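Local coordinates for protein hypothetical glycoside hydrolase (Parabacteroides distasonis, PDB 3TAW) that is of unknown function but belongs to a glycoside hydrolase-like family whose members are built as five-bladed beta-propellers, at residues E18-V23 and V345-S350; E47-N52 and A341-A346; V64-E69 and G84-T89. All coordinates share one frame; numbering follows the deposited sequence.

Contact 1: E18-V23 and V345-S350; sequences ERPTGV and VAVAVS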
loop_
_atom_site.group_PDB
_atom_site.type_symbol
_atom_site.label_atom_id
_atom_site.label_comp_id
_atom_site.label_asym_id
_atom_site.label_seq_id
_atom_site.Cartn_x
_atom_site.Cartn_y
_atom_site.Cartn_z
ATOM N N GLU A 18 15.322 8.330 7.050
ATOM C CA GLU A 18 15.280 9.323 8.119
ATOM C C GLU A 18 14.091 10.234 7.876
ATOM O O GLU A 18 13.854 10.675 6.755
ATOM C CB GLU A 18 16.546 10.177 8.138
ATOM C CG GLU A 18 17.824 9.378 8.117
ATOM C CD GLU A 18 19.057 10.209 8.395
ATOM O OE1 GLU A 18 18.968 11.454 8.442
ATOM O OE2 GLU A 18 20.125 9.598 8.590
ATOM N N ARG A 19 13.338 10.505 8.931
ATOM C CA ARG A 19 12.301 11.534 8.881
ATOM C C ARG A 19 12.973 12.900 8.773
ATOM O O ARG A 19 13.787 13.242 9.617
ATOM C CB ARG A 19 11.477 11.511 10.169
ATOM C CG ARG A 19 10.738 10.211 10.429
ATOM C CD ARG A 19 10.366 10.093 11.903
ATOM N NE ARG A 19 9.542 8.920 12.204
ATOM C CZ ARG A 19 10.020 7.692 12.366
ATOM N NH1 ARG A 19 11.323 7.445 12.263
ATOM N NH2 ARG A 19 9.205 6.687 12.649
ATOM N N PRO A 20 12.643 13.699 7.750
ATOM C CA PRO A 20 13.267 15.036 7.712
ATOM C C PRO A 20 12.836 15.835 8.912
ATOM O O PRO A 20 11.658 15.805 9.275
ATOM C CB PRO A 20 12.711 15.654 6.415
ATOM C CG PRO A 20 12.259 14.464 5.600
ATOM C CD PRO A 20 11.727 13.486 6.613
ATOM N N THR A 21 13.779 16.550 9.524
ATOM C CA THR A 21 13.535 17.203 10.810
ATOM C C THR A 21 12.331 18.151 10.765
ATOM O O THR A 21 12.274 19.070 9.945
ATOM C CB THR A 21 14.796 17.968 11.287
ATOM O OG1 THR A 21 15.954 17.100 11.219
ATOM C CG2 THR A 21 14.617 18.473 12.729
ATOM N N GLY A 22 11.363 17.900 11.645
ATOM C CA GLY A 22 10.235 18.804 11.851
ATOM C C GLY A 22 9.158 18.893 10.790
ATOM O O GLY A 22 8.235 19.677 10.964
ATOM N N VAL A 23 9.226 18.086 9.725
ATOM C CA VAL A 23 8.287 18.214 8.595
ATOM C C VAL A 23 7.002 17.392 8.724
ATOM O O VAL A 23 5.972 17.732 8.118
ATOM C CB VAL A 23 8.935 17.870 7.225
ATOM C CG1 VAL A 23 10.232 18.624 7.035
ATOM C CG2 VAL A 23 9.139 16.360 7.037
ATOM N N VAL A 345 -0.421 11.256 7.069
ATOM C CA VAL A 345 0.633 10.790 6.178
ATOM C C VAL A 345 1.969 11.428 6.575
ATOM O O VAL A 345 2.046 12.643 6.798
ATOM C CB VAL A 345 0.327 11.106 4.718
ATOM C CG1 VAL A 345 1.516 10.669 3.817
ATOM C CG2 VAL A 345 -0.989 10.420 4.297
ATOM N N ALA A 346 3.009 10.609 6.624
ATOM C CA ALA A 346 4.384 11.059 6.859
ATOM C C ALA A 346 5.336 10.538 5.776
ATOM O O ALA A 346 4.972 9.637 5.002
ATOM C CB ALA A 346 4.880 10.640 8.267
ATOM N N VAL A 347 6.510 11.180 5.699
ATOM C CA VAL A 347 7.574 10.835 4.761
ATOM C C VAL A 347 8.885 10.517 5.506
ATOM O O VAL A 347 9.208 11.126 6.525
ATOM C CB VAL A 347 7.797 11.948 3.698
ATOM C CG1 VAL A 347 8.393 13.232 4.310
ATOM C CG2 VAL A 347 8.648 11.422 2.537
ATOM N N ALA A 348 9.624 9.547 4.991
ATOM C CA ALA A 348 11.015 9.324 5.382
ATOM C C ALA A 348 11.834 9.213 4.082
ATOM O O ALA A 348 11.321 8.790 3.034
ATOM C CB ALA A 348 11.166 8.053 6.263
ATOM N N VAL A 349 13.100 9.604 4.155
ATOM C CA VAL A 349 13.937 9.763 2.959
ATOM C C VAL A 349 15.211 8.981 3.162
ATOM O O VAL A 349 15.743 8.938 4.271
ATOM C CB VAL A 349 14.208 11.255 2.662
ATOM C CG1 VAL A 349 14.976 11.441 1.344
ATOM C CG2 VAL A 349 12.887 12.018 2.597
ATOM N N SER A 350 15.655 8.287 2.117
ATOM C CA SER A 350 16.931 7.568 2.142
ATOM C C SER A 350 17.775 7.853 0.899
ATOM O O SER A 350 17.244 8.057 -0.191
ATOM C CB SER A 350 16.688 6.066 2.201
ATOM O OG SER A 350 17.930 5.360 2.158
#

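Contact 2: E47-N52 and A341-A346; sequences ESDTFN and ADSFVA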
loop_
_atom_site.group_PDB
_atom_site.type_symbol
_atom_site.label_atom_id
_atom_site.label_comp_id
_atom_site.label_asym_id
_atom_site.label_seq_id
_atom_site.Cartn_x
_atom_site.Cartn_y
_atom_site.Cartn_z
ATOM N N GLU A 47 -12.150 15.170 6.233
ATOM C CA GLU A 47 -12.266 15.863 7.508
ATOM C C GLU A 47 -11.717 15.091 8.694
ATOM O O GLU A 47 -11.295 15.689 9.673
ATOM C CB GLU A 47 -13.751 16.182 7.727
ATOM C CG GLU A 47 -14.103 16.844 9.019
ATOM C CD GLU A 47 -15.542 17.313 8.994
ATOM O OE1 GLU A 47 -16.431 16.446 8.885
ATOM O OE2 GLU A 47 -15.765 18.546 9.030
ATOM N N SER A 48 -11.728 13.768 8.633
ATOM C CA SER A 48 -11.403 12.970 9.824
ATOM C C SER A 48 -9.959 12.492 9.891
ATOM O O SER A 48 -9.268 12.700 10.891
ATOM C CB SER A 48 -12.342 11.774 9.925
ATOM O OG SER A 48 -12.186 11.127 11.192
ATOM N N ASP A 49 -9.508 11.830 8.837
ATOM C CA ASP A 49 -8.180 11.186 8.832
ATOM C C ASP A 49 -7.664 11.102 7.397
ATOM O O ASP A 49 -8.438 10.881 6.488
ATOM C CB ASP A 49 -8.270 9.792 9.438
ATOM C CG ASP A 49 -8.656 9.810 10.925
ATOM O OD1 ASP A 49 -7.778 10.096 11.760
ATOM O OD2 ASP A 49 -9.843 9.532 11.251
ATOM N N THR A 50 -6.361 11.276 7.215
ATOM C CA THR A 50 -5.713 11.227 5.902
ATOM C C THR A 50 -4.458 10.383 6.081
ATOM O O THR A 50 -3.519 10.809 6.759
ATOM C CB THR A 50 -5.326 12.635 5.392
ATOM O OG1 THR A 50 -4.586 13.339 6.402
ATOM C CG2 THR A 50 -6.584 13.421 5.002
ATOM N N PHE A 51 -4.441 9.186 5.483
ATOM C CA PHE A 51 -3.407 8.213 5.835
ATOM C C PHE A 51 -3.127 7.260 4.670
ATOM O O PHE A 51 -3.322 7.669 3.528
ATOM C CB PHE A 51 -3.786 7.513 7.180
ATOM C CG PHE A 51 -5.133 6.787 7.191
ATOM C CD1 PHE A 51 -6.355 7.495 7.169
ATOM C CD2 PHE A 51 -5.186 5.412 7.354
ATOM C CE1 PHE A 51 -7.559 6.832 7.210
ATOM C CE2 PHE A 51 -6.411 4.732 7.423
ATOM C CZ PHE A 51 -7.599 5.434 7.356
ATOM N N ASN A 52 -2.554 6.086 4.969
ATOM C CA ASN A 52 -2.298 4.961 4.029
ATOM C C ASN A 52 -2.235 5.366 2.566
ATOM O O ASN A 52 -3.194 5.171 1.815
ATOM C CB ASN A 52 -3.308 3.844 4.267
ATOM C CG ASN A 52 -3.140 3.210 5.628
ATOM O OD1 ASN A 52 -2.291 3.663 6.401
ATOM N ND2 ASN A 52 -3.939 2.174 5.941
ATOM N N ALA A 341 -0.679 5.906 12.403
ATOM C CA ALA A 341 -1.771 5.532 13.317
ATOM C C ALA A 341 -3.174 5.730 12.710
ATOM O O ALA A 341 -4.113 6.125 13.409
ATOM C CB ALA A 341 -1.621 6.280 14.680
ATOM N N ASP A 342 -3.298 5.431 11.408
ATOM C CA ASP A 342 -4.547 5.573 10.636
ATOM C C ASP A 342 -5.091 7.007 10.643
ATOM O O ASP A 342 -6.310 7.218 10.507
ATOM C CB ASP A 342 -5.635 4.587 11.101
ATOM C CG ASP A 342 -5.393 3.155 10.632
ATOM O OD1 ASP A 342 -4.376 2.892 9.954
ATOM O OD2 ASP A 342 -6.281 2.326 10.902
ATOM N N SER A 343 -4.196 7.986 10.768
ATOM C CA SER A 343 -4.624 9.376 10.932
ATOM C C SER A 343 -3.925 10.425 10.089
ATOM O O SER A 343 -4.554 11.438 9.751
ATOM C CB SER A 343 -4.535 9.797 12.397
ATOM O OG SER A 343 -5.547 9.153 13.159
ATOM N N PHE A 344 -2.633 10.226 9.809
ATOM C CA PHE A 344 -1.831 11.183 9.042
ATOM C C PHE A 344 -0.966 10.469 7.997
ATOM O O PHE A 344 -0.822 9.245 8.036
ATOM C CB PHE A 344 -0.924 12.023 9.936
ATOM C CG PHE A 344 -1.663 12.760 11.037
ATOM C CD1 PHE A 344 -2.258 13.974 10.793
ATOM C CD2 PHE A 344 -1.754 12.221 12.313
ATOM C CE1 PHE A 344 -2.941 14.657 11.807
ATOM C CE2 PHE A 344 -2.453 12.898 13.321
ATOM C CZ PHE A 344 -3.034 14.110 13.057
ATOM N N VAL A 345 -0.421 11.256 7.069
ATOM C CA VAL A 345 0.633 10.790 6.178
ATOM C C VAL A 345 1.969 11.428 6.575
ATOM O O VAL A 345 2.046 12.643 6.798
ATOM C CB VAL A 345 0.327 11.106 4.718
ATOM C CG1 VAL A 345 1.516 10.669 3.817
ATOM C CG2 VAL A 345 -0.989 10.420 4.297
ATOM N N ALA A 346 3.009 10.609 6.624
ATOM C CA ALA A 346 4.384 11.059 6.859
ATOM C C ALA A 346 5.336 10.538 5.776
ATOM O O ALA A 346 4.972 9.637 5.002
ATOM C CB ALA A 346 4.880 10.640 8.267
HETATM O O HOH W 1 -6.177 12.781 11.739
HETATM O O HOH W 2 -1.961 3.760 9.255
#

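Contact 3: V64-E69 and G84-T89; sequences VMYRAE and GYATST. With EDO (1,2-ethanediol), chain M.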
loop_
_atom_site.group_PDB
_atom_site.type_symbol
_atom_site.label_atom_id
_atom_site.label_comp_id
_atom_site.label_asym_id
_atom_site.label_seq_id
_atom_site.Cartn_x
_atom_site.Cartn_y
_atom_site.Cartn_z
ATOM N N VAL A 64 1.228 11.949 -4.414
ATOM C CA VAL A 64 0.751 11.100 -3.343
ATOM C C VAL A 64 -0.752 11.071 -3.452
ATOM O O VAL A 64 -1.400 12.136 -3.455
ATOM C CB VAL A 64 1.192 11.605 -1.979
ATOM C CG1 VAL A 64 0.373 10.923 -0.845
ATOM C CG2 VAL A 64 2.703 11.350 -1.800
HETATM N N MSE A 65 -1.307 9.861 -3.502
HETATM C CA MSE A 65 -2.752 9.672 -3.453
HETATM C C MSE A 65 -3.085 9.077 -2.091
HETATM O O MSE A 65 -2.904 7.887 -1.837
HETATM C CB MSE A 65 -3.237 8.817 -4.636
HETATM C CG MSE A 65 -3.045 9.543 -5.953
HETATM SE SE MSE A 65 -3.867 8.639 -7.471
HETATM C CE MSE A 65 -5.736 8.614 -7.025
ATOM N N TYR A 66 -3.527 9.939 -1.194
ATOM C CA TYR A 66 -3.735 9.544 0.201
ATOM C C TYR A 66 -5.139 9.021 0.439
ATOM O O TYR A 66 -6.114 9.444 -0.201
ATOM C CB TYR A 66 -3.398 10.692 1.139
ATOM C CG TYR A 66 -4.105 12.004 0.855
ATOM C CD1 TYR A 66 -3.574 12.930 -0.041
ATOM C CD2 TYR A 66 -5.286 12.336 1.503
ATOM C CE1 TYR A 66 -4.206 14.167 -0.291
ATOM C CE2 TYR A 66 -5.920 13.537 1.273
ATOM C CZ TYR A 66 -5.375 14.463 0.350
ATOM O OH TYR A 66 -5.978 15.670 0.127
ATOM N N ARG A 67 -5.246 8.075 1.367
ATOM C CA ARG A 67 -6.534 7.586 1.797
ATOM C C ARG A 67 -7.145 8.627 2.699
ATOM O O ARG A 67 -6.565 8.963 3.713
ATOM C CB ARG A 67 -6.402 6.265 2.548
ATOM C CG ARG A 67 -7.750 5.708 3.005
ATOM C CD ARG A 67 -7.576 4.421 3.802
ATOM N NE ARG A 67 -8.789 4.035 4.503
ATOM C CZ ARG A 67 -8.916 2.949 5.270
ATOM N NH1 ARG A 67 -7.906 2.094 5.425
ATOM N NH2 ARG A 67 -10.067 2.712 5.885
ATOM N N ALA A 68 -8.307 9.156 2.319
ATOM C CA ALA A 68 -8.978 10.180 3.106
ATOM C C ALA A 68 -10.303 9.624 3.603
ATOM O O ALA A 68 -11.036 8.997 2.853
ATOM C CB ALA A 68 -9.240 11.431 2.267
ATOM N N GLU A 69 -10.596 9.862 4.873
ATOM C CA GLU A 69 -11.854 9.436 5.447
ATOM C C GLU A 69 -12.676 10.620 5.914
ATOM O O GLU A 69 -12.149 11.564 6.512
ATOM C CB GLU A 69 -11.613 8.487 6.615
ATOM C CG GLU A 69 -11.270 7.064 6.198
ATOM C CD GLU A 69 -11.147 6.109 7.383
ATOM O OE1 GLU A 69 -10.783 6.584 8.488
ATOM O OE2 GLU A 69 -11.433 4.892 7.207
ATOM N N GLY A 84 -7.269 11.203 -2.242
ATOM C CA GLY A 84 -6.824 12.546 -2.575
ATOM C C GLY A 84 -5.735 12.540 -3.615
ATOM O O GLY A 84 -5.246 11.480 -4.023
ATOM N N TYR A 85 -5.387 13.727 -4.103
ATOM C CA TYR A 85 -4.351 13.884 -5.117
ATOM C C TYR A 85 -3.479 15.068 -4.696
ATOM O O TYR A 85 -3.944 16.208 -4.630
ATOM C CB TYR A 85 -4.986 14.150 -6.482
ATOM C CG TYR A 85 -4.017 14.239 -7.629
ATOM C CD1 TYR A 85 -3.392 15.447 -7.943
ATOM C CD2 TYR A 85 -3.731 13.132 -8.426
ATOM C CE1 TYR A 85 -2.498 15.535 -9.026
ATOM C CE2 TYR A 85 -2.836 13.215 -9.491
ATOM C CZ TYR A 85 -2.220 14.409 -9.781
ATOM O OH TYR A 85 -1.325 14.507 -10.848
ATOM N N ALA A 86 -2.217 14.798 -4.394
ATOM C CA ALA A 86 -1.307 15.821 -3.894
ATOM C C ALA A 86 0.006 15.729 -4.649
ATOM O O ALA A 86 0.526 14.623 -4.847
ATOM C CB ALA A 86 -1.068 15.620 -2.408
ATOM N N THR A 87 0.558 16.875 -5.050
ATOM C CA THR A 87 1.811 16.888 -5.799
ATOM C C THR A 87 2.927 17.609 -5.035
ATOM O O THR A 87 2.677 18.512 -4.226
ATOM C CB THR A 87 1.685 17.575 -7.163
ATOM O OG1 THR A 87 1.477 18.980 -6.976
ATOM C CG2 THR A 87 0.539 16.990 -7.980
ATOM N N SER A 88 4.170 17.236 -5.337
ATOM C CA SER A 88 5.314 17.862 -4.670
ATOM C C SER A 88 6.540 17.827 -5.560
ATOM O O SER A 88 6.697 16.898 -6.361
ATOM C CB SER A 88 5.645 17.115 -3.362
ATOM O OG SER A 88 6.746 17.721 -2.717
ATOM N N THR A 89 7.396 18.836 -5.417
ATOM C CA THR A 89 8.681 18.841 -6.121
ATOM C C THR A 89 9.848 18.602 -5.179
ATOM O O THR A 89 10.991 18.523 -5.646
ATOM C CB THR A 89 8.917 20.137 -6.904
ATOM O OG1 THR A 89 8.860 21.263 -6.017
ATOM C CG2 THR A 89 7.870 20.275 -7.993
HETATM C C1 EDO M . 3.994 21.471 -5.789
HETATM O O1 EDO M . 3.695 20.612 -6.875
HETATM C C2 EDO M . 3.793 22.898 -6.275
HETATM O O2 EDO M . 4.663 23.146 -7.389
HETATM O O HOH W 3 -6.182 15.932 -2.471
#

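Contact 1: E18-V23 and V345-S350
A single antiparallel beta bridge pairs E18, in the loop that precedes strand 33-36, with V349 on strand 344-350. Two backbone bonds define it as a hydrogen-bonded pair: E18 N donates to V349 O at 2.9 Å, with 151° at the hydrogen, and V349 N returns a bond to E18 O, also at 2.9 Å and straighter, at 161°. The second donor stands above the plane of the E18 carbonyl. E18 O has a further neighbour, since the CA of A348 makes a CA-H...O contact with it at 3.4 Å. Past R19 the backbone pairing stops and apolar packing by P20 and V23 takes over. The P20 side chain crosses those of V347 and V349 at about a right angle. P20 CG meets V349 CG2 at 3.9 Å; V349 has CG1 anti to its backbone N (chi1 -175°), which puts CG2 beside that N, where the proline can reach it. The adjacent P20 CD lies 3.5 Å from V347 O and 4.1 Å from V347 CG1. Strand 344-350 is an outermost strand of the sheet it forms with 322-330 and 333-340, where A348 bonds to L336, so the N-terminal segment covers its other edge; this joining of chain beginning to chain end is consistent with the Velcro closure of a beta-propeller. N24 ND2 continues the coverage by bonding to V347 O. R19 CB points away from the strand; its side chain touches Y338, and its NH2 forms a salt bridge with E312 OE1. V23 CG2 adds a looser apolar contact, 4.2 Å from V347 CG1.

Contact 2: E47-N52 and A341-A346
F51 and D342 meet ring against peptide: the D342 carbonyl oxygen stands 3.3 Å above the plane of the F51 ring, over its centre. D342 CB comes over the same face but off-centre, 4.2 Å from the centroid and 29° from the ring normal, a CH-pi contact. The carboxylate plane is tilted 34° from the ring, with D342 OD1 3.7 Å from F51 CD2. F51 reaches this position with CG between its backbone N and carbonyl carbon (chi1 58°), which swings the ring beneath the turn at A341-D342, two consecutive residues with positive phi. Q316 NE2 donates to the same D342 O, so this oxygen has a polar partner as well as the ring.

D49 and S343 approach tip to tip. S343 OG donates to D49 OD1 at 2.8 Å, arriving on the anti side of the carboxylate, out of its plane. The other oxygen, OD2, receives S48 OG from above the carboxylate plane and forms a salt bridge with R79. On the backbone, T50 N donates to S343 O at 3.1 Å. The amide of N52 and the carboxylate of D342 are almost perpendicular and are joined through one water, which donates to N52 OD1 and D342 OD1 and accepts from D342 N. N52 ND2 turns to D120 and to an unidentified bound molecule, probably from the crystallisation liquor. V345 CG2 packs 3.6 Å from F51 CA.

Strands 49-51 and 344-346 run in roughly the same direction, 4.5 Å apart at closest approach. Each is on the border of its own antiparallel sheet: 49-58 pairs onward with 61-69 through F51 and R67, while 344-350 borders 333-340, where Y338 and C340 touch A346.

Contact 3: V64-E69 and G84-T89
Y66 presents a ring face to the CA of G84 within the antiparallel hairpin of strands 61-69 and 81-88. This CH-pi contact measures 3.9 Å from G84 CA to the ring centroid, only 15° off the normal. G84 carries no side chain, so its backbone can lie directly against the ring. A86 CB approaches the same ring differently, at the edge and near its plane, 4.1 Å from Y66 CE1. The torsion that brings the ring here sets Y66 CG between the backbone N and the carbonyl carbon (chi1 54°).

Three backbone bonds hold the two segments in register. V64 and A86 form a hydrogen-bonded pair, V64 N to A86 O at 2.8 Å and A86 N to V64 O at 2.9 Å, and G84 N donates to Y66 O further along. The buried G84 O has no hydrogen-bond donor; it instead takes a CA-H...O contact from M65, a selenomethionine, at 3.1 Å between G84 O and M65 CA.

Farther out, E46 and R96 hydrogen-bond to the Y66 hydroxyl, which probably helps to fix the ring's far end. R67, its CB pointing away from the partner strand, forms salt bridges to D120 and, with a weak hydrogen bond, to E69. One water joins the two sides of the contact: it donates to Y66 OH at 2.6 Å and accepts from Y85 N.

How the contacts relate
Contacts 1 and 2 use successive parts of strand 344-350 and share V345 and A346, with centres about 15 Å apart. Contact 3 lies about 11 Å from the centre of contact 2 and about 16 Å from that of contact 1. Strands 49-58 and 61-69 are neighbours in one sheet and tie contact 2 to contact 3, with F51 N probably bonded to R67 O at 2.8 Å; V345 CG2 packs on Y66 CB between contacts 1 and 3. Along the chain, 18-23, 47-52, 64-69 and 84-89 come early and 341-350 near the end, so contact 1 brings the N-terminal loop to the last strand, contact 2 sets that strand against strand 49-58, and contact 3 is a local hairpin beside them.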